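Local structure of L-Ribose isomerase (Acinetobacter, 4Q0P) at residues P116-R121 against D242-S247; R121-Y126 against M193-L198; S217-E222 against P235-M240. The protein probably catalyses the reversible, metal-dependent isomerisation of L-ribose to L-ribulose, an aldose-ketose interconversion within a cupin-type beta-barrel. All coordinates share one frame; numbering follows the deposited sequence.

Contact 1 of 3, residues P116-R121 against D242-S247; sequences PHHHGR and DNDFVS. With CO (cobalt (II) ion), chain B; NCO (cobalt hexammine(III)), chain G; 0MK (beta-L-ribopyranose), chain C.
His117 and His119 meet the 242-247 segment on the side of the chain where the cobalt (II) ion lies, while His118 meets it from the other face of the sheet. His118 and Asp244 form an antiparallel hydrogen-bonded pair through N and O in both directions, and Val246 N donates to Pro116 O at 3.0 Å; between these bonds, His117 and Phe245 make the non-hydrogen-bonded pair, their CA atoms 3.9 Å apart. Followed outward, His117 has its CB 3.3 Å from Phe245 CD1 and touching Asp244 O; CG and ND1 then run beside Phe245 CE1, with the two ring planes 35° apart. ND1 is hydrogen-bonded to Pro115 O, and His117 NE2 binds the cobalt (II) ion at 2.3 Å. CG lies between the backbone N and carbonyl carbon (chi1 67°), a torsion that sends the ring alongside Phe245 to the metal. His119 uses its two nitrogens in the same division of labour: ND1 donates to Asp242 O at 2.7 Å, with the acceptor in the ring plane, and NE2 binds the same ion at 2.2 Å. This bond to the carbonyl probably fixes the rotation of the ring as a metal ligand. Beyond the strands, Asp242 OD1 takes Arg121 N at 2.8 Å and, from the same face of the carboxylate, Arg121 NH1 in a salt bridge of 2.9 Å; a weak bond from Gly120 N adds to the grip. The guanidinium and carboxylate planes stand 87° apart. Glu124, His199, water 3 and O5 of beta-L-ribopyranose complete the cobalt shell around the two histidines. A His-X-His pair joined by a glutamate and a later histidine on a beta-barrel is the metal-site signature of the cupin fold.

Contact 2 of 3, residues R121-Y126 against M193-L198; sequences RKTESY and MHRKHL. With CO (cobalt (II) ion), chain B; 0MK (beta-L-ribopyranose), chain C.
Glu124 and Met193 form an antiparallel hydrogen-bonded pair, with Met193 N 2.7 Å from Glu124 O and Glu124 N 2.9 Å from Met193 O, beyond which the 193-198 segment leaves the sheet edge as a loop. In that loop Arg195 folds back over the other segment. Its CG takes the position between the backbone N and carbonyl carbon (chi1 55°), and a bend at chi3 brings NE to Arg121 O at 2.6 Å in a nearly straight bond (165°). Thr123 OG1 lies over one face of the guanidinium, 3.4 Å from Arg195 CZ, and also accepts from Arg195 N. At the strand end, Met193 CB packs against Tyr126 OH at 3.4 Å. That hydroxyl donates to Glu124 OE1, and water 3 donates to the same oxygen, whereas Glu124 OE2 binds cobalt at 2.1 Å. Lys122 NZ reaches O2 and O4 of the ribopyranose. Arg195 NH1 bonds to Ala84 O and Asp86 O of a neighbouring subunit. The two oxygens of Glu124 thus have separate partners: OE2 coordinates the metal, while OE1 accepts from Tyr126 OH and the metal-bound water, which together probably fix the rotation of the carboxylate.

Contact 3 of 3, residues S217-E222 against P235-M240; sequences STYSHE and PSWLGM. With 0MK (beta-L-ribopyranose), chain C.
An aromatic cluster of Tyr219, His221 and Trp237 joins two parts of the long excursion between strands 211-217 and 244-245, and the second part closes with a type II beta turn from Trp237 to Met240. His221 occupies the middle. The edge of its imidazole faces the indole, with CE1 3.8 Å from Trp237 CD2 and the planes 80° apart, a T-shaped pair with centroids separated by 5.0 Å. Its two faces are covered from opposite sides. Tyr219 CD2 lies over one, toward the rim, and Met240 SD over the other, 3.7 Å from the ring centroid and 18° off the normal, a sulfur-aromatic contact. The thioether arrives there because the Met240 chain runs extended from the backbone as far as SD, alongside His221, and bends only beyond it, to the methyl. His221 CB also lies 3.4 Å from Met240 O. In turn, Trp237 CZ3 lies over the centre of the Tyr219 ring, 3.7 Å from Tyr219 CD2, although the planes of the tyrosine and the six-membered indole ring are oblique. His221 ND1 is 2.8 Å from water 6, which donates to Trp237 O and so links the ring to the start of the turn, while NE2 is hydrogen-bonded to Glu97 O. Farther along the chain, the Glu222 carboxylate lies near O4 of the ribopyranose and forms a salt bridge with Arg254. With a polar partner at each nitrogen and both faces covered, the imidazole is probably limited in tilt and rotation, and cohesion between the segments comes mainly from ring and sulfur contacts with one bridging water.

How the contacts relate
Contacts 1 and 2, centred about 10 Å apart, share Arg121 and supply three of the cobalt ligands: His117 and His119 come from the former, Glu124 from the latter. Their backbones also meet, His119 O lying 2.6 Å from Lys196 N. Contact 3 lies farther out, its centre about 13 Å from that of contact 1 and about 14 Å from that of contact 2. It connects to contact 1 where Asp242 N approaches His221 O at 3.2 Å, and to contact 2 where Thr123 O meets Thr218 N at 3.0 Å. All three converge on the ribopyranose, firmly through Lys122 and by weaker approaches of Asn243 and Glu222 to O4. Contacts 2 and 3 additionally reach the second subunit.

Contact 1 of 3, residues P116-R121 against D242-S247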
loop_
_atom_site.group_PDB
_atom_site.type_symbol
_atom_site.label_atom_id
_atom_site.label_comp_id
_atom_site.label_asym_id
_atom_site.label_seq_id
_atom_site.Cartn_x
_atom_site.Cartn_y
_atom_site.Cartn_z
ATOM N N PRO A 116 8.840 18.263 -23.469
ATOM C CA PRO A 116 8.167 18.017 -24.749
ATOM C C PRO A 116 8.964 17.080 -25.635
ATOM O O PRO A 116 10.161 17.276 -25.843
ATOM C CB PRO A 116 8.047 19.414 -25.349
ATOM C CG PRO A 116 7.818 20.263 -24.135
ATOM C CD PRO A 116 8.847 19.706 -23.157
ATOM N N HIS A 117 8.298 16.056 -26.155
ATOM C CA HIS A 117 8.961 15.097 -27.020
ATOM C C HIS A 117 7.930 14.181 -27.661
ATOM O O HIS A 117 6.750 14.230 -27.319
ATOM C CB HIS A 117 9.945 14.246 -26.207
ATOM C CG HIS A 117 9.281 13.333 -25.219
ATOM N ND1 HIS A 117 8.718 13.786 -24.044
ATOM C CD2 HIS A 117 9.064 11.998 -25.247
ATOM C CE1 HIS A 117 8.182 12.769 -23.393
ATOM N NE2 HIS A 117 8.379 11.672 -24.101
ATOM N N HIS A 118 8.375 13.353 -28.598
ATOM C CA HIS A 118 7.483 12.399 -29.228
ATOM C C HIS A 118 8.279 11.181 -29.663
ATOM O O HIS A 118 9.506 11.221 -29.748
ATOM C CB HIS A 118 6.732 13.026 -30.419
ATOM C CG HIS A 118 7.499 13.028 -31.704
ATOM N ND1 HIS A 118 8.460 13.970 -32.001
ATOM C CD2 HIS A 118 7.440 12.201 -32.776
ATOM C CE1 HIS A 118 8.959 13.725 -33.199
ATOM N NE2 HIS A 118 8.358 12.657 -33.691
ATOM N N HIS A 119 7.577 10.090 -29.917
ATOM C CA HIS A 119 8.219 8.857 -30.337
ATOM C C HIS A 119 7.582 8.424 -31.644
ATOM O O HIS A 119 6.374 8.563 -31.829
ATOM C CB HIS A 119 8.001 7.760 -29.293
ATOM C CG HIS A 119 8.234 8.212 -27.886
ATOM N ND1 HIS A 119 9.492 8.479 -27.386
ATOM C CD2 HIS A 119 7.366 8.479 -26.882
ATOM C CE1 HIS A 119 9.387 8.890 -26.136
ATOM N NE2 HIS A 119 8.107 8.899 -25.804
ATOM N N GLY A 120 8.391 7.900 -32.554
ATOM C CA GLY A 120 7.838 7.445 -33.809
ATOM C C GLY A 120 7.277 6.045 -33.652
ATOM O O GLY A 120 6.329 5.666 -34.345
ATOM N N ARG A 121 7.841 5.282 -32.716
ATOM C CA ARG A 121 7.416 3.897 -32.510
ATOM C C ARG A 121 6.682 3.598 -31.208
ATOM O O ARG A 121 5.715 2.831 -31.193
ATOM C CB ARG A 121 8.638 2.983 -32.604
ATOM C CG ARG A 121 9.564 3.337 -33.756
ATOM C CD ARG A 121 10.863 2.558 -33.687
ATOM N NE ARG A 121 11.801 2.945 -34.740
ATOM C CZ ARG A 121 12.379 4.140 -34.828
ATOM N NH1 ARG A 121 12.118 5.079 -33.925
ATOM N NH2 ARG A 121 13.222 4.398 -35.819
ATOM N N ASP A 242 14.372 6.424 -30.388
ATOM C CA ASP A 242 12.951 6.698 -30.555
ATOM C C ASP A 242 12.416 7.777 -29.609
ATOM O O ASP A 242 11.202 7.895 -29.413
ATOM C CB ASP A 242 12.164 5.391 -30.385
ATOM C CG ASP A 242 10.695 5.537 -30.737
ATOM O OD1 ASP A 242 10.379 6.077 -31.821
ATOM O OD2 ASP A 242 9.850 5.099 -29.929
ATOM N N ASN A 243 13.314 8.557 -29.017
ATOM C CA ASN A 243 12.895 9.637 -28.128
ATOM C C ASN A 243 13.307 10.967 -28.753
ATOM O O ASN A 243 14.453 11.390 -28.630
ATOM C CB ASN A 243 13.531 9.499 -26.742
ATOM C CG ASN A 243 13.159 8.201 -26.049
ATOM O OD1 ASN A 243 12.064 7.669 -26.235
ATOM N ND2 ASN A 243 14.069 7.693 -25.229
ATOM N N ASP A 244 12.362 11.617 -29.425
ATOM C CA ASP A 244 12.617 12.891 -30.096
ATOM C C ASP A 244 12.143 14.079 -29.258
ATOM O O ASP A 244 10.946 14.367 -29.193
ATOM C CB ASP A 244 11.897 12.910 -31.451
ATOM C CG ASP A 244 12.355 14.048 -32.349
ATOM O OD1 ASP A 244 12.530 15.183 -31.852
ATOM O OD2 ASP A 244 12.525 13.808 -33.563
ATOM N N PHE A 245 13.080 14.772 -28.625
ATOM C CA PHE A 245 12.729 15.926 -27.807
ATOM C C PHE A 245 12.663 17.192 -28.654
ATOM O O PHE A 245 13.493 17.399 -29.540
ATOM C CB PHE A 245 13.740 16.080 -26.664
ATOM C CG PHE A 245 13.605 15.024 -25.601
ATOM C CD1 PHE A 245 12.672 15.164 -24.580
ATOM C CD2 PHE A 245 14.362 13.857 -25.660
ATOM C CE1 PHE A 245 12.488 14.154 -23.632
ATOM C CE2 PHE A 245 14.187 12.841 -24.719
ATOM C CZ PHE A 245 13.248 12.990 -23.704
ATOM N N VAL A 246 11.659 18.026 -28.387
ATOM C CA VAL A 246 11.472 19.270 -29.124
ATOM C C VAL A 246 12.671 20.190 -28.933
ATOM O O VAL A 246 13.148 20.808 -29.883
ATOM C CB VAL A 246 10.198 20.011 -28.664
ATOM C CG1 VAL A 246 10.022 21.296 -29.459
ATOM C CG2 VAL A 246 8.984 19.118 -28.842
ATOM N N SER A 247 13.155 20.273 -27.699
ATOM C CA SER A 247 14.300 21.113 -27.379
ATOM C C SER A 247 15.605 20.362 -27.639
ATOM O O SER A 247 15.832 19.286 -27.086
ATOM C CB SER A 247 14.229 21.543 -25.914
ATOM O OG SER A 247 15.322 22.372 -25.582
HETATM CO CO CO B . 7.142 9.766 -24.037
HETATM CO CO NCO G . 14.879 18.263 -33.130
HETATM N N1 NCO G . 15.173 16.549 -32.629
HETATM N N2 NCO G . 16.584 18.379 -33.722
HETATM N N3 NCO G . 13.171 18.144 -32.536
HETATM N N4 NCO G . 15.410 18.832 -31.495
HETATM N N5 NCO G . 14.350 17.694 -34.762
HETATM N N6 NCO G . 14.586 19.977 -33.629
HETATM C C1 0MK C . 8.328 8.252 -21.460
HETATM C C2 0MK C . 9.110 7.000 -21.074
HETATM C C3 0MK C . 10.598 7.320 -20.879
HETATM C C4 0MK C . 11.184 8.146 -22.039
HETATM C C5 0MK C . 10.279 9.323 -22.419
HETATM O O1 0MK C . 8.379 9.185 -20.394
HETATM O O2 0MK C . 8.950 6.005 -22.076
HETATM O O3 0MK C . 11.323 6.106 -20.747
HETATM O O4 0MK C . 11.402 7.317 -23.169
HETATM O O5 0MK C . 8.925 8.866 -22.623
HETATM O O HOH W 1 12.212 18.915 -25.212
HETATM O O HOH W 2 9.709 16.116 -30.813
HETATM O O HOH W 3 6.405 10.342 -22.048
#

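Contact 2 of 3, residues R121-Y126 against M193-L198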
loop_
_atom_site.group_PDB
_atom_site.type_symbol
_atom_site.label_atom_id
_atom_site.label_comp_id
_atom_site.label_asym_id
_atom_site.label_seq_id
_atom_site.Cartn_x
_atom_site.Cartn_y
_atom_site.Cartn_z
ATOM N N ARG A 121 7.841 5.282 -32.716
ATOM C CA ARG A 121 7.416 3.897 -32.510
ATOM C C ARG A 121 6.682 3.598 -31.208
ATOM O O ARG A 121 5.715 2.831 -31.193
ATOM C CB ARG A 121 8.638 2.983 -32.604
ATOM C CG ARG A 121 9.564 3.337 -33.756
ATOM C CD ARG A 121 10.863 2.558 -33.687
ATOM N NE ARG A 121 11.801 2.945 -34.740
ATOM C CZ ARG A 121 12.379 4.140 -34.828
ATOM N NH1 ARG A 121 12.118 5.079 -33.925
ATOM N NH2 ARG A 121 13.222 4.398 -35.819
ATOM N N LYS A 122 7.132 4.207 -30.118
ATOM C CA LYS A 122 6.543 3.947 -28.810
ATOM C C LYS A 122 5.212 4.596 -28.455
ATOM O O LYS A 122 5.054 5.819 -28.521
ATOM C CB LYS A 122 7.558 4.286 -27.715
ATOM C CG LYS A 122 7.088 3.950 -26.312
ATOM C CD LYS A 122 8.228 4.044 -25.311
ATOM C CE LYS A 122 8.731 5.467 -25.185
ATOM N NZ LYS A 122 9.939 5.539 -24.324
ATOM N N THR A 123 4.259 3.746 -28.082
ATOM C CA THR A 123 2.939 4.171 -27.626
ATOM C C THR A 123 2.967 3.878 -26.118
ATOM O O THR A 123 3.354 2.777 -25.705
ATOM C CB THR A 123 1.809 3.367 -28.309
ATOM O OG1 THR A 123 1.649 3.825 -29.661
ATOM C CG2 THR A 123 0.499 3.550 -27.568
ATOM N N GLU A 124 2.576 4.864 -25.310
ATOM C CA GLU A 124 2.601 4.751 -23.850
ATOM C C GLU A 124 1.219 4.819 -23.208
ATOM O O GLU A 124 0.235 5.203 -23.841
ATOM C CB GLU A 124 3.441 5.889 -23.247
ATOM C CG GLU A 124 4.624 6.338 -24.086
ATOM C CD GLU A 124 5.291 7.619 -23.572
ATOM O OE1 GLU A 124 4.616 8.459 -22.931
ATOM O OE2 GLU A 124 6.497 7.792 -23.832
ATOM N N SER A 125 1.166 4.459 -21.928
ATOM C CA SER A 125 -0.063 4.510 -21.148
ATOM C C SER A 125 0.372 4.915 -19.746
ATOM O O SER A 125 1.455 4.531 -19.302
ATOM C CB SER A 125 -0.758 3.145 -21.112
ATOM O OG SER A 125 -0.052 2.216 -20.304
ATOM N N TYR A 126 -0.461 5.699 -19.062
ATOM C CA TYR A 126 -0.131 6.158 -17.717
ATOM C C TYR A 126 -1.114 5.717 -16.653
ATOM O O TYR A 126 -2.330 5.679 -16.874
ATOM C CB TYR A 126 -0.055 7.691 -17.654
ATOM C CG TYR A 126 0.695 8.334 -18.791
ATOM C CD1 TYR A 126 1.976 7.912 -19.139
ATOM C CD2 TYR A 126 0.113 9.358 -19.534
ATOM C CE1 TYR A 126 2.658 8.494 -20.208
ATOM C CE2 TYR A 126 0.782 9.948 -20.601
ATOM C CZ TYR A 126 2.048 9.511 -20.937
ATOM O OH TYR A 126 2.691 10.070 -22.015
ATOM N N MET A 193 -1.107 7.449 -24.617
ATOM C CA MET A 193 -0.431 8.470 -25.409
ATOM C C MET A 193 0.080 7.738 -26.652
ATOM O O MET A 193 1.117 7.063 -26.612
ATOM C CB MET A 193 0.741 9.090 -24.636
ATOM C CG MET A 193 1.464 10.220 -25.391
ATOM S SD MET A 193 0.372 11.620 -25.873
ATOM C CE MET A 193 -0.179 12.200 -24.286
ATOM N N HIS A 194 -0.671 7.843 -27.749
ATOM C CA HIS A 194 -0.288 7.185 -28.998
ATOM C C HIS A 194 1.043 7.703 -29.509
ATOM O O HIS A 194 1.397 8.862 -29.282
ATOM C CB HIS A 194 -1.346 7.414 -30.085
ATOM C CG HIS A 194 -2.626 6.672 -29.856
ATOM N ND1 HIS A 194 -2.691 5.295 -29.816
ATOM C CD2 HIS A 194 -3.891 7.115 -29.669
ATOM C CE1 HIS A 194 -3.942 4.921 -29.615
ATOM N NE2 HIS A 194 -4.691 6.005 -29.522
ATOM N N ARG A 195 1.778 6.834 -30.199
ATOM C CA ARG A 195 3.063 7.200 -30.781
ATOM C C ARG A 195 2.801 8.340 -31.775
ATOM O O ARG A 195 1.672 8.522 -32.219
ATOM C CB ARG A 195 3.668 5.996 -31.510
ATOM C CG ARG A 195 2.746 5.391 -32.562
ATOM C CD ARG A 195 3.434 4.283 -33.337
ATOM N NE ARG A 195 3.554 3.043 -32.574
ATOM C CZ ARG A 195 2.569 2.162 -32.426
ATOM N NH1 ARG A 195 1.387 2.385 -32.986
ATOM N NH2 ARG A 195 2.775 1.047 -31.734
ATOM N N LYS A 196 3.843 9.099 -32.101
ATOM C CA LYS A 196 3.760 10.229 -33.035
ATOM C C LYS A 196 2.918 11.407 -32.536
ATOM O O LYS A 196 2.324 12.147 -33.319
ATOM C CB LYS A 196 3.262 9.764 -34.409
ATOM C CG LYS A 196 4.256 8.867 -35.155
ATOM C CD LYS A 196 3.691 8.419 -36.496
ATOM C CE LYS A 196 4.719 7.649 -37.332
ATOM N NZ LYS A 196 5.129 6.355 -36.723
ATOM N N HIS A 197 2.872 11.571 -31.218
ATOM C CA HIS A 197 2.155 12.678 -30.608
ATOM C C HIS A 197 3.110 13.365 -29.664
ATOM O O HIS A 197 3.767 12.711 -28.849
ATOM C CB HIS A 197 0.942 12.195 -29.821
ATOM C CG HIS A 197 -0.263 11.936 -30.669
ATOM N ND1 HIS A 197 -1.225 12.894 -30.905
ATOM C CD2 HIS A 197 -0.656 10.830 -31.343
ATOM C CE1 HIS A 197 -2.163 12.388 -31.686
ATOM N NE2 HIS A 197 -1.841 11.137 -31.967
ATOM N N LEU A 198 3.208 14.682 -29.791
ATOM C CA LEU A 198 4.067 15.457 -28.920
ATOM C C LEU A 198 3.429 15.418 -27.537
ATOM O O LEU A 198 2.216 15.587 -27.400
ATOM C CB LEU A 198 4.150 16.908 -29.407
ATOM C CG LEU A 198 5.017 17.195 -30.637
ATOM C CD1 LEU A 198 4.792 18.630 -31.117
ATOM C CD2 LEU A 198 6.481 16.966 -30.275
HETATM CO CO CO B . 7.142 9.766 -24.037
HETATM C C1 0MK C . 8.328 8.252 -21.460
HETATM C C2 0MK C . 9.110 7.000 -21.074
HETATM C C3 0MK C . 10.598 7.320 -20.879
HETATM C C4 0MK C . 11.184 8.146 -22.039
HETATM C C5 0MK C . 10.279 9.323 -22.419
HETATM O O1 0MK C . 8.379 9.185 -20.394
HETATM O O2 0MK C . 8.950 6.005 -22.076
HETATM O O3 0MK C . 11.323 6.106 -20.747
HETATM O O4 0MK C . 11.402 7.317 -23.169
HETATM O O5 0MK C . 8.925 8.866 -22.623
HETATM O O HOH W 4 3.786 8.097 -27.414
HETATM O O HOH W 5 -0.727 3.646 -30.909
HETATM O O HOH W 3 6.405 10.342 -22.048
#

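Contact 3 of 3, residues S217-E222 against P235-M240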
loop_
_atom_site.group_PDB
_atom_site.type_symbol
_atom_site.label_atom_id
_atom_site.label_comp_id
_atom_site.label_asym_id
_atom_site.label_seq_id
_atom_site.Cartn_x
_atom_site.Cartn_y
_atom_site.Cartn_z
ATOM N N SER A 217 4.269 0.802 -21.789
ATOM C CA SER A 217 4.347 1.179 -23.193
ATOM C C SER A 217 5.001 0.082 -24.014
ATOM O O SER A 217 5.395 -0.955 -23.483
ATOM C CB SER A 217 5.177 2.456 -23.337
ATOM O OG SER A 217 6.554 2.164 -23.170
ATOM N N THR A 218 5.104 0.314 -25.318
ATOM C CA THR A 218 5.757 -0.641 -26.193
ATOM C C THR A 218 7.256 -0.443 -25.952
ATOM O O THR A 218 7.649 0.448 -25.186
ATOM C CB THR A 218 5.384 -0.386 -27.676
ATOM O OG1 THR A 218 5.613 0.989 -28.010
ATOM C CG2 THR A 218 3.915 -0.711 -27.908
ATOM N N TYR A 219 8.085 -1.262 -26.591
ATOM C CA TYR A 219 9.532 -1.198 -26.403
ATOM C C TYR A 219 10.096 0.217 -26.445
ATOM O O TYR A 219 9.684 1.038 -27.259
ATOM C CB TYR A 219 10.237 -2.053 -27.457
ATOM C CG TYR A 219 11.684 -2.347 -27.137
ATOM C CD1 TYR A 219 12.028 -3.371 -26.249
ATOM C CD2 TYR A 219 12.714 -1.617 -27.728
ATOM C CE1 TYR A 219 13.362 -3.664 -25.961
ATOM C CE2 TYR A 219 14.055 -1.902 -27.448
ATOM C CZ TYR A 219 14.367 -2.927 -26.564
ATOM O OH TYR A 219 15.683 -3.225 -26.296
ATOM N N SER A 220 11.064 0.483 -25.575
ATOM C CA SER A 220 11.690 1.792 -25.508
ATOM C C SER A 220 13.091 1.734 -26.109
ATOM O O SER A 220 14.026 1.229 -25.486
ATOM C CB SER A 220 11.754 2.266 -24.053
ATOM O OG SER A 220 12.309 3.568 -23.961
ATOM N N HIS A 221 13.223 2.244 -27.329
ATOM C CA HIS A 221 14.500 2.263 -28.040
ATOM C C HIS A 221 15.366 3.410 -27.531
ATOM O O HIS A 221 15.131 4.569 -27.869
ATOM C CB HIS A 221 14.256 2.429 -29.539
ATOM C CG HIS A 221 13.400 1.356 -30.132
ATOM N ND1 HIS A 221 13.897 0.121 -30.491
ATOM C CD2 HIS A 221 12.073 1.319 -30.398
ATOM C CE1 HIS A 221 12.912 -0.630 -30.953
ATOM N NE2 HIS A 221 11.794 0.073 -30.906
ATOM N N GLU A 222 16.369 3.083 -26.723
ATOM C CA GLU A 222 17.248 4.102 -26.167
ATOM C C GLU A 222 18.698 3.643 -26.065
ATOM O O GLU A 222 19.062 2.903 -25.151
ATOM C CB GLU A 222 16.750 4.522 -24.781
ATOM C CG GLU A 222 15.349 5.107 -24.780
ATOM C CD GLU A 222 14.834 5.411 -23.381
ATOM O OE1 GLU A 222 14.597 4.456 -22.607
ATOM O OE2 GLU A 222 14.667 6.607 -23.057
ATOM N N PRO A 235 18.619 -6.733 -36.177
ATOM C CA PRO A 235 19.665 -5.846 -36.699
ATOM C C PRO A 235 19.359 -4.346 -36.660
ATOM O O PRO A 235 20.114 -3.573 -36.064
ATOM C CB PRO A 235 19.867 -6.365 -38.118
ATOM C CG PRO A 235 19.672 -7.838 -37.939
ATOM C CD PRO A 235 18.437 -7.898 -37.065
ATOM N N SER A 236 18.258 -3.944 -37.290
ATOM C CA SER A 236 17.869 -2.536 -37.340
ATOM C C SER A 236 17.834 -1.845 -35.974
ATOM O O SER A 236 18.269 -0.700 -35.835
ATOM C CB SER A 236 16.502 -2.394 -38.026
ATOM O OG SER A 236 15.486 -3.083 -37.315
ATOM N N TRP A 237 17.320 -2.546 -34.969
ATOM C CA TRP A 237 17.210 -2.007 -33.616
ATOM C C TRP A 237 18.508 -1.426 -33.061
ATOM O O TRP A 237 18.478 -0.500 -32.254
ATOM C CB TRP A 237 16.703 -3.096 -32.668
ATOM C CG TRP A 237 15.290 -3.530 -32.927
ATOM C CD1 TRP A 237 14.672 -3.642 -34.140
ATOM C CD2 TRP A 237 14.339 -3.968 -31.951
ATOM N NE1 TRP A 237 13.397 -4.128 -33.980
ATOM C CE2 TRP A 237 13.168 -4.339 -32.646
ATOM C CE3 TRP A 237 14.366 -4.091 -30.555
ATOM C CZ2 TRP A 237 12.029 -4.822 -31.993
ATOM C CZ3 TRP A 237 13.235 -4.572 -29.906
ATOM C CH2 TRP A 237 12.083 -4.933 -30.626
ATOM N N LEU A 238 19.645 -1.970 -33.485
ATOM C CA LEU A 238 20.935 -1.487 -32.996
ATOM C C LEU A 238 21.097 0.018 -33.208
ATOM O O LEU A 238 20.966 0.515 -34.327
ATOM C CB LEU A 238 22.083 -2.228 -33.692
ATOM C CG LEU A 238 23.492 -1.890 -33.191
ATOM C CD1 LEU A 238 23.630 -2.288 -31.728
ATOM C CD2 LEU A 238 24.522 -2.620 -34.037
ATOM N N GLY A 239 21.377 0.735 -32.124
ATOM C CA GLY A 239 21.559 2.174 -32.209
ATOM C C GLY A 239 20.306 2.934 -32.605
ATOM O O GLY A 239 20.369 4.118 -32.942
ATOM N N MET A 240 19.163 2.258 -32.566
ATOM C CA MET A 240 17.895 2.883 -32.926
ATOM C C MET A 240 17.409 3.790 -31.799
ATOM O O MET A 240 17.305 3.363 -30.647
ATOM C CB MET A 240 16.848 1.807 -33.208
ATOM C CG MET A 240 15.501 2.336 -33.653
ATOM S SD MET A 240 14.339 0.989 -33.920
ATOM C CE MET A 240 15.027 0.253 -35.417
HETATM C C1 0MK C . 8.328 8.252 -21.460
HETATM C C2 0MK C . 9.110 7.000 -21.074
HETATM C C3 0MK C . 10.598 7.320 -20.879
HETATM C C4 0MK C . 11.184 8.146 -22.039
HETATM C C5 0MK C . 10.279 9.323 -22.419
HETATM O O1 0MK C . 8.379 9.185 -20.394
HETATM O O2 0MK C . 8.950 6.005 -22.076
HETATM O O3 0MK C . 11.323 6.106 -20.747
HETATM O O4 0MK C . 11.402 7.317 -23.169
HETATM O O5 0MK C . 8.925 8.866 -22.623
HETATM O O HOH W 6 16.573 -0.734 -30.287
#